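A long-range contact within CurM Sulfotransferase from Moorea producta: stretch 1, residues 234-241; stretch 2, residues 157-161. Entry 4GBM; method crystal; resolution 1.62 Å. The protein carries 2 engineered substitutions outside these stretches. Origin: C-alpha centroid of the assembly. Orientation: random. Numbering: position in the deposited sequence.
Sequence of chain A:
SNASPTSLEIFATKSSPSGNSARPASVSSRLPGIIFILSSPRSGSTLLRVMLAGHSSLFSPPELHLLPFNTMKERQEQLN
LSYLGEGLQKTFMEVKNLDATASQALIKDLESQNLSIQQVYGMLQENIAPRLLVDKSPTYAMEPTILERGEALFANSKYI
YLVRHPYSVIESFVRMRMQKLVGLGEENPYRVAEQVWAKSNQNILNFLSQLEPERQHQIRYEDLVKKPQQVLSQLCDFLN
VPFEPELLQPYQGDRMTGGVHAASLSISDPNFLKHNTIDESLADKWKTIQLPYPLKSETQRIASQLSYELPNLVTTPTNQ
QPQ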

# COMPACT_ATOMS: atom_id res chain seq x y z
N GLN A 234 18.44 0.23 -5.08
CA GLN A 234 18.28 -1.22 -5.07
C GLN A 234 16.90 -1.65 -5.55
O GLN A 234 16.76 -2.67 -6.24
CB GLN A 234 18.58 -1.79 -3.67
CG GLN A 234 20.05 -1.66 -3.28
CD GLN A 234 20.36 -2.21 -1.90
OE1 GLN A 234 19.54 -2.87 -1.27
NE2 GLN A 234 21.58 -1.94 -1.42
N LEU A 235 15.87 -0.86 -5.20
CA LEU A 235 14.51 -1.12 -5.69
C LEU A 235 14.43 -0.94 -7.21
O LEU A 235 13.77 -1.73 -7.90
CB LEU A 235 13.50 -0.21 -4.97
CG LEU A 235 12.04 -0.33 -5.45
CD1 LEU A 235 11.53 -1.76 -5.23
CD2 LEU A 235 11.17 0.68 -4.72
N CYS A 236 15.09 0.09 -7.72
CA CYS A 236 15.12 0.34 -9.16
C CYS A 236 15.74 -0.84 -9.91
O CYS A 236 15.24 -1.24 -10.96
CB CYS A 236 15.86 1.63 -9.50
SG CYS A 236 14.87 3.11 -9.22
N ASP A 237 16.81 -1.41 -9.36
CA ASP A 237 17.44 -2.59 -9.96
C ASP A 237 16.47 -3.77 -9.99
O ASP A 237 16.38 -4.47 -10.99
CB ASP A 237 18.74 -2.97 -9.24
CG ASP A 237 19.84 -1.92 -9.39
OD1 ASP A 237 19.79 -1.13 -10.35
OD2 ASP A 237 20.75 -1.90 -8.54
N PHE A 238 15.73 -3.95 -8.89
CA PHE A 238 14.73 -5.01 -8.81
C PHE A 238 13.62 -4.84 -9.85
O PHE A 238 13.18 -5.81 -10.50
CB PHE A 238 14.16 -5.06 -7.39
CG PHE A 238 12.95 -5.93 -7.25
CD1 PHE A 238 13.05 -7.32 -7.37
CD2 PHE A 238 11.70 -5.36 -6.98
CE1 PHE A 238 11.92 -8.12 -7.23
CE2 PHE A 238 10.56 -6.15 -6.83
CZ PHE A 238 10.67 -7.54 -6.96
N LEU A 239 13.17 -3.60 -10.02
CA LEU A 239 12.09 -3.28 -10.96
C LEU A 239 12.57 -3.16 -12.41
O LEU A 239 11.75 -3.08 -13.32
CB LEU A 239 11.38 -1.99 -10.53
CG LEU A 239 10.69 -2.02 -9.16
CD1 LEU A 239 10.10 -0.64 -8.84
CD2 LEU A 239 9.62 -3.10 -9.10
N ASN A 240 13.89 -3.15 -12.61
CA ASN A 240 14.48 -2.99 -13.96
C ASN A 240 14.13 -1.65 -14.61
O ASN A 240 13.87 -1.57 -15.82
CB ASN A 240 14.09 -4.16 -14.88
CG ASN A 240 14.58 -5.49 -14.37
OD1 ASN A 240 15.77 -5.66 -14.07
ND2 ASN A 240 13.68 -6.46 -14.28
N VAL A 241 14.14 -0.61 -13.79
CA VAL A 241 13.99 0.77 -14.26
C VAL A 241 15.23 1.56 -13.84
O VAL A 241 15.89 1.21 -12.85
CB VAL A 241 12.69 1.45 -13.74
CG1 VAL A 241 11.45 0.69 -14.21
CG2 VAL A 241 12.69 1.59 -12.22
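Stretch 2 (157-161) SKYIY

A short β-strand packs antiparallel against the end of a helix mainly through side chains, with no direct hydrogen bond between the two stretches and 299 Å² of surface buried in total. Stretch 1 is helical from Q234 through L239, in a helix that begins earlier in the chain; F238 N to Q234 O (3.1 Å) and L239 N to L235 O (2.9 Å) hold its final turn, and N240 then leaves the helix with positive phi (62°). In stretch 2, S157 leads into a strand at K158 that runs on through Y161 with extended phi/psi. The N-to-C directions of helix and strand differ by 160°, and their axes come no nearer than 10.5 Å, a separation spanned largely by side chains. The antiparallel course sets the register: L239 lies opposite K158 (CA to CA 7.7 Å), and L235, one turn earlier, opposite I160 (CA to CA 8.5 Å). F238 and K158 each have more area covered than any other residue of their own stretch (67 and 84 Å²), and both direct the CA-to-CB bond toward the other stretch. The K158 chain, m at chi1 and t at chi2 and chi3, extends across one face of the F238 ring, where K158 CD sits 4.0 Å from the ring centroid, 22° off the normal, in a CH-pi contact. F238 CZ also reaches K158 CB at 3.7 Å. Farther out, K158 CE lies 3.3 Å from F238 O, and K158 NZ donates to a water (3.2 Å) that in turn donates to L239 O (2.9 Å), a bridge to the carbonyl at the helix end. Toward the other end of the contact, I160 CD1 meets L235 CD1 at 3.7 Å, an apolar contact made by the ends of two side chains; both residues point CA-to-CB sideways. Y159 directs its CA-to-CB bond away, as strand alternation expects, leaving its backbone to approach the helix: Y159 O is 3.9 Å from F238 CZ.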

# COMPACT_ATOMS: atom_id res chain seq x y z
N SER A 157 3.77 -10.80 -11.71
CA SER A 157 3.88 -9.54 -10.97
C SER A 157 5.08 -9.55 -10.02
O SER A 157 5.56 -10.61 -9.60
CB SER A 157 2.61 -9.28 -10.15
OG SER A 157 1.49 -9.13 -11.01
N LYS A 158 5.55 -8.35 -9.69
CA LYS A 158 6.60 -8.20 -8.69
C LYS A 158 6.00 -7.65 -7.40
O LYS A 158 5.06 -6.85 -7.42
CB LYS A 158 7.70 -7.28 -9.20
CG LYS A 158 8.63 -7.95 -10.20
CD LYS A 158 9.77 -7.02 -10.59
CE LYS A 158 10.73 -7.70 -11.55
NZ LYS A 158 10.10 -8.03 -12.86
N TYR A 159 6.55 -8.11 -6.28
CA TYR A 159 6.06 -7.76 -4.96
C TYR A 159 7.11 -7.06 -4.14
O TYR A 159 8.20 -7.60 -3.93
CB TYR A 159 5.58 -9.02 -4.24
CG TYR A 159 4.39 -9.61 -4.91
CD1 TYR A 159 3.10 -9.23 -4.54
CD2 TYR A 159 4.53 -10.56 -5.93
CE1 TYR A 159 1.99 -9.76 -5.16
CE2 TYR A 159 3.42 -11.10 -6.56
CZ TYR A 159 2.16 -10.70 -6.17
OH TYR A 159 1.06 -11.24 -6.78
N ILE A 160 6.78 -5.85 -3.69
CA ILE A 160 7.61 -5.13 -2.74
C ILE A 160 7.02 -5.36 -1.36
O ILE A 160 5.89 -4.96 -1.10
CB ILE A 160 7.62 -3.62 -3.05
CG1 ILE A 160 8.12 -3.35 -4.47
CG2 ILE A 160 8.47 -2.87 -2.01
CD1 ILE A 160 7.83 -1.92 -4.93
N TYR A 161 7.80 -6.00 -0.48
CA TYR A 161 7.36 -6.29 0.88
C TYR A 161 7.96 -5.25 1.80
O TYR A 161 9.17 -5.27 2.07
CB TYR A 161 7.78 -7.72 1.27
CG TYR A 161 7.46 -8.16 2.69
CD1 TYR A 161 6.43 -7.58 3.43
CD2 TYR A 161 8.19 -9.20 3.27
CE1 TYR A 161 6.15 -8.01 4.73
CE2 TYR A 161 7.92 -9.64 4.56
CZ TYR A 161 6.90 -9.05 5.28
OH TYR A 161 6.66 -9.48 6.55
O HOH W 1 9.55 -4.97 -13.58